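Local coordinates for extracellular solute-binding protein family 1 (Pseudothermotoga lettingae, PDB 5CI5) that probably delivers sugar to an ABC transporter as its extracellular solute-binding component, and binds alpha-D-tagatopyranose, at residues N108-W120 / G337-S349. Sequence-based numbering, arbitrary orientation.
Sequences NWEGTAQIWPNLW and GPMPTRMDVCKKS
The indole of W116 lies between two selenomethionines: M343 sets CG over the centre of the six-membered ring, a CH-pi contact 3.4 Å from the centroid, while CE of M339 meets the opposite face toward its rim. At the ring edge, W116 NE1 divides itself between two weak hydrogen bonds, to P340 O and to C346 SG. F364 stands edge-to-face with W116. The guanidinium of R342 works through its edge. NH1 and NH2 grip E110 end-on, with the R342 NH1 to E110 OE2 bond at 2.9 Å and the two planes only 22° apart; NE and NH2 hold D344 side-on, R342 NH2 lying 2.9 Å from D344 OD2. A bend at chi3 (70°) in R342 turns the group back toward E110, although its CB points away, and NH1 also reaches T323 O. An alanine in place of R342 would probably leave the E110 and D344 carboxylates without their shared cation, close enough to repel one another. Between these side chains runs a single backbone bridge of I115 with R342: M343 N donates to Q114 O at 2.8 Å, and W116 N to T341 O at 3.1 Å. Q114 OE1 adds a weak bond to D344 N at the start of helix 343-348. This is structural packing, joining the loop after helix 103-108 to strand 339-340, which pairs antiparallel with strand 128-138; the M339 side chain is about 9 Å from the bound tagatopyranose. Two carboxylates flanking one guanidinium probably stabilise its buried charge and hold it flat.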
loop_
_atom_site.group_PDB
_atom_site.type_symbol
_atom_site.label_atom_id
_atom_site.label_comp_id
_atom_site.label_asym_id
_atom_site.label_seq_id
_atom_site.Cartn_x
_atom_site.Cartn_y
_atom_site.Cartn_z
ATOM N N ASN A 108 25.285 -0.624 12.134
ATOM C CA ASN A 108 26.367 0.325 11.871
ATOM C C ASN A 108 25.915 1.549 11.075
ATOM O O ASN A 108 26.724 2.408 10.753
ATOM C CB ASN A 108 27.506 -0.354 11.113
ATOM C CG ASN A 108 28.288 -1.329 11.984
ATOM O OD1 ASN A 108 28.537 -1.067 13.159
ATOM N ND2 ASN A 108 28.647 -2.468 11.415
ATOM N N TRP A 109 24.637 1.616 10.725
ATOM C CA TRP A 109 24.151 2.701 9.866
ATOM C C TRP A 109 23.590 3.878 10.666
ATOM O O TRP A 109 22.731 3.672 11.528
ATOM C CB TRP A 109 23.067 2.167 8.922
ATOM C CG TRP A 109 22.557 3.199 7.948
ATOM C CD1 TRP A 109 23.312 4.039 7.178
ATOM C CD2 TRP A 109 21.190 3.479 7.619
ATOM N NE1 TRP A 109 22.500 4.836 6.402
ATOM C CE2 TRP A 109 21.195 4.505 6.648
ATOM C CE3 TRP A 109 19.967 2.970 8.056
ATOM C CZ2 TRP A 109 20.019 5.028 6.111
ATOM C CZ3 TRP A 109 18.803 3.489 7.523
ATOM C CH2 TRP A 109 18.839 4.514 6.567
ATOM N N GLU A 110 24.053 5.095 10.337
ATOM C CA GLU A 110 23.582 6.346 10.974
ATOM C C GLU A 110 22.079 6.450 10.992
ATOM O O GLU A 110 21.484 6.903 11.968
ATOM C CB GLU A 110 24.124 7.601 10.238
ATOM C CG GLU A 110 23.742 7.714 8.727
ATOM C CD GLU A 110 22.366 8.399 8.425
ATOM O OE1 GLU A 110 21.794 9.096 9.294
ATOM O OE2 GLU A 110 21.863 8.240 7.287
ATOM N N GLY A 111 21.474 6.009 9.895
ATOM C CA GLY A 111 20.071 6.235 9.639
ATOM C C GLY A 111 19.089 5.364 10.405
ATOM O O GLY A 111 17.890 5.663 10.440
ATOM N N THR A 112 19.573 4.291 11.020
ATOM C CA THR A 112 18.669 3.270 11.542
ATOM C C THR A 112 17.680 3.837 12.564
ATOM O O THR A 112 16.488 3.520 12.521
ATOM C CB THR A 112 19.489 2.120 12.137
ATOM O OG1 THR A 112 20.286 1.554 11.080
ATOM C CG2 THR A 112 18.616 1.042 12.758
ATOM N N ALA A 113 18.181 4.671 13.472
ATOM C CA ALA A 113 17.364 5.264 14.535
ATOM C C ALA A 113 16.349 6.281 14.016
ATOM O O ALA A 113 15.465 6.702 14.765
ATOM C CB ALA A 113 18.262 5.914 15.575
ATOM N N GLN A 114 16.471 6.675 12.748
ATOM C CA GLN A 114 15.505 7.593 12.117
ATOM C C GLN A 114 14.323 6.869 11.454
ATOM O O GLN A 114 13.334 7.499 11.140
ATOM C CB GLN A 114 16.201 8.487 11.093
ATOM C CG GLN A 114 17.080 9.575 11.761
ATOM C CD GLN A 114 16.279 10.424 12.709
ATOM O OE1 GLN A 114 15.234 10.952 12.343
ATOM N NE2 GLN A 114 16.739 10.522 13.962
ATOM N N ILE A 115 14.401 5.553 11.244
ATOM C CA ILE A 115 13.284 4.842 10.603
ATOM C C ILE A 115 12.135 4.792 11.600
ATOM O O ILE A 115 12.364 4.490 12.791
ATOM C CB ILE A 115 13.713 3.401 10.163
ATOM C CG1 ILE A 115 14.924 3.503 9.225
ATOM C CG2 ILE A 115 12.557 2.603 9.548
ATOM C CD1 ILE A 115 14.649 4.250 7.952
ATOM N N TRP A 116 10.922 5.135 11.156
ATOM C CA TRP A 116 9.755 5.026 12.030
ATOM C C TRP A 116 9.700 3.628 12.654
ATOM O O TRP A 116 9.742 2.634 11.951
ATOM C CB TRP A 116 8.465 5.292 11.279
ATOM C CG TRP A 116 8.309 6.663 10.718
ATOM C CD1 TRP A 116 8.454 7.020 9.418
ATOM C CD2 TRP A 116 7.955 7.857 11.432
ATOM N NE1 TRP A 116 8.223 8.370 9.276
ATOM C CE2 TRP A 116 7.905 8.902 10.497
ATOM C CE3 TRP A 116 7.671 8.137 12.777
ATOM C CZ2 TRP A 116 7.576 10.217 10.855
ATOM C CZ3 TRP A 116 7.353 9.460 13.133
ATOM C CH2 TRP A 116 7.314 10.469 12.177
ATOM N N PRO A 117 9.589 3.548 13.980
ATOM C CA PRO A 117 9.795 2.234 14.604
ATOM C C PRO A 117 8.729 1.196 14.331
ATOM O O PRO A 117 9.038 -0.001 14.478
ATOM C CB PRO A 117 9.820 2.547 16.109
ATOM C CG PRO A 117 9.925 3.969 16.236
ATOM C CD PRO A 117 9.493 4.627 14.973
ATOM N N ASN A 118 7.514 1.613 13.981
ATOM C CA ASN A 118 6.475 0.663 13.687
ATOM C C ASN A 118 6.765 -0.056 12.395
ATOM O O ASN A 118 6.112 -1.037 12.071
ATOM C CB ASN A 118 5.105 1.346 13.644
ATOM C CG ASN A 118 5.035 2.514 12.665
ATOM O OD1 ASN A 118 5.990 3.296 12.507
ATOM N ND2 ASN A 118 3.869 2.667 12.032
ATOM N N LEU A 119 7.775 0.404 11.656
ATOM C CA LEU A 119 8.114 -0.276 10.410
ATOM C C LEU A 119 9.023 -1.492 10.638
ATOM O O LEU A 119 9.068 -2.382 9.790
ATOM C CB LEU A 119 8.792 0.699 9.423
ATOM C CG LEU A 119 7.924 1.920 9.075
ATOM C CD1 LEU A 119 8.665 2.887 8.130
ATOM C CD2 LEU A 119 6.574 1.477 8.463
ATOM N N TRP A 120 9.775 -1.542 11.736
ATOM C CA TRP A 120 10.731 -2.648 11.849
ATOM C C TRP A 120 10.055 -4.014 11.922
ATOM O O TRP A 120 10.532 -4.935 11.294
ATOM C CB TRP A 120 11.660 -2.448 13.038
ATOM C CG TRP A 120 12.641 -1.338 12.830
ATOM C CD1 TRP A 120 12.849 -0.264 13.646
ATOM C CD2 TRP A 120 13.543 -1.179 11.723
ATOM N NE1 TRP A 120 13.837 0.550 13.122
ATOM C CE2 TRP A 120 14.262 0.017 11.935
ATOM C CE3 TRP A 120 13.801 -1.924 10.577
ATOM C CZ2 TRP A 120 15.239 0.476 11.043
ATOM C CZ3 TRP A 120 14.769 -1.476 9.689
ATOM C CH2 TRP A 120 15.484 -0.286 9.933
ATOM N N GLY A 337 5.662 13.044 -2.273
ATOM C CA GLY A 337 5.244 11.750 -1.773
ATOM C C GLY A 337 6.102 10.691 -2.452
ATOM O O GLY A 337 6.834 10.998 -3.402
ATOM N N PRO A 338 6.027 9.439 -1.976
ATOM C CA PRO A 338 5.248 9.011 -0.806
ATOM C C PRO A 338 5.907 9.450 0.504
ATOM O O PRO A 338 6.772 10.324 0.501
ATOM C CB PRO A 338 5.230 7.476 -0.916
ATOM C CG PRO A 338 5.795 7.149 -2.283
ATOM C CD PRO A 338 6.691 8.301 -2.631
HETATM N N MSE A 339 5.523 8.835 1.617
HETATM C CA MSE A 339 6.043 9.235 2.902
HETATM C C MSE A 339 7.435 8.658 3.138
HETATM O O MSE A 339 7.653 7.450 2.955
HETATM C CB MSE A 339 5.099 8.776 4.011
HETATM C CG MSE A 339 5.516 9.169 5.396
HETATM SE SE MSE A 339 4.049 8.739 6.608
HETATM C CE MSE A 339 5.006 8.659 8.246
ATOM N N PRO A 340 8.381 9.518 3.550
ATOM C CA PRO A 340 9.698 8.986 3.885
ATOM C C PRO A 340 9.610 8.050 5.080
ATOM O O PRO A 340 8.852 8.325 6.010
ATOM C CB PRO A 340 10.532 10.236 4.248
ATOM C CG PRO A 340 9.748 11.441 3.706
ATOM C CD PRO A 340 8.323 10.998 3.597
ATOM N N THR A 341 10.380 6.970 5.058
ATOM C CA THR A 341 10.565 6.145 6.249
ATOM C C THR A 341 11.459 6.825 7.294
ATOM O O THR A 341 11.473 6.387 8.428
ATOM C CB THR A 341 11.171 4.791 5.902
ATOM O OG1 THR A 341 12.435 4.975 5.247
ATOM C CG2 THR A 341 10.214 4.032 5.000
ATOM N N ARG A 342 12.187 7.876 6.906
ATOM C CA ARG A 342 13.020 8.646 7.844
ATOM C C ARG A 342 12.230 9.758 8.548
ATOM O O ARG A 342 11.643 10.623 7.899
ATOM C CB ARG A 342 14.199 9.300 7.132
ATOM C CG ARG A 342 15.233 8.360 6.493
ATOM C CD ARG A 342 16.332 9.188 5.834
ATOM N NE ARG A 342 17.136 9.842 6.872
ATOM C CZ ARG A 342 18.354 9.490 7.259
ATOM N NH1 ARG A 342 19.010 8.490 6.683
ATOM N NH2 ARG A 342 18.931 10.167 8.248
HETATM N N MSE A 343 12.288 9.751 9.875
HETATM C CA MSE A 343 11.620 10.745 10.710
HETATM C C MSE A 343 12.191 12.138 10.457
HETATM O O MSE A 343 11.429 13.092 10.295
HETATM C CB MSE A 343 11.758 10.390 12.185
HETATM C CG MSE A 343 10.941 9.202 12.567
HETATM SE SE MSE A 343 10.854 8.940 14.482
HETATM C CE MSE A 343 12.647 8.280 14.727
ATOM N N ASP A 344 13.519 12.251 10.392
ATOM C CA ASP A 344 14.120 13.576 10.224
ATOM C C ASP A 344 13.667 14.229 8.908
ATOM O O ASP A 344 13.367 15.413 8.910
ATOM C CB ASP A 344 15.648 13.545 10.340
ATOM C CG ASP A 344 16.338 12.496 9.458
ATOM O OD1 ASP A 344 15.696 11.838 8.597
ATOM O OD2 ASP A 344 17.581 12.357 9.633
ATOM N N VAL A 345 13.544 13.482 7.808
ATOM C CA VAL A 345 13.028 14.071 6.577
ATOM C C VAL A 345 11.562 14.492 6.696
ATOM O O VAL A 345 11.162 15.565 6.197
ATOM C CB VAL A 345 13.198 13.095 5.397
ATOM C CG1 VAL A 345 12.608 13.650 4.144
ATOM C CG2 VAL A 345 14.664 12.801 5.180
ATOM N N CYS A 346 10.752 13.648 7.333
ATOM C CA CYS A 346 9.350 13.979 7.535
ATOM C C CYS A 346 9.204 15.281 8.318
ATOM O O CYS A 346 8.321 16.084 8.032
ATOM C CB CYS A 346 8.636 12.855 8.277
ATOM S SG CYS A 346 8.330 11.362 7.260
ATOM N N LYS A 347 10.088 15.482 9.290
ATOM C CA LYS A 347 9.966 16.573 10.243
ATOM C C LYS A 347 10.593 17.849 9.698
ATOM O O LYS A 347 10.137 18.956 10.010
ATOM C CB LYS A 347 10.623 16.204 11.572
ATOM C CG LYS A 347 9.917 15.078 12.334
ATOM C CD LYS A 347 10.818 14.509 13.404
ATOM C CE LYS A 347 10.183 13.305 14.104
ATOM N NZ LYS A 347 11.127 12.766 15.137
ATOM N N LYS A 348 11.645 17.688 8.906
ATOM C CA LYS A 348 12.450 18.828 8.456
ATOM C C LYS A 348 12.026 19.314 7.086
ATOM O O LYS A 348 12.320 20.450 6.734
ATOM C CB LYS A 348 13.931 18.484 8.443
ATOM C CG LYS A 348 14.505 18.294 9.858
ATOM C CD LYS A 348 16.008 18.112 9.830
ATOM C CE LYS A 348 16.597 17.927 11.214
ATOM N NZ LYS A 348 16.061 18.909 12.194
ATOM N N SER A 349 11.342 18.457 6.319
ATOM C CA SER A 349 10.816 18.855 5.021
ATOM C C SER A 349 9.599 19.745 5.217
ATOM O O SER A 349 9.153 19.976 6.343
ATOM C CB SER A 349 10.435 17.643 4.166
ATOM O OG SER A 349 9.283 17.002 4.699
HETATM O O HOH W 1 13.733 12.546 14.095
#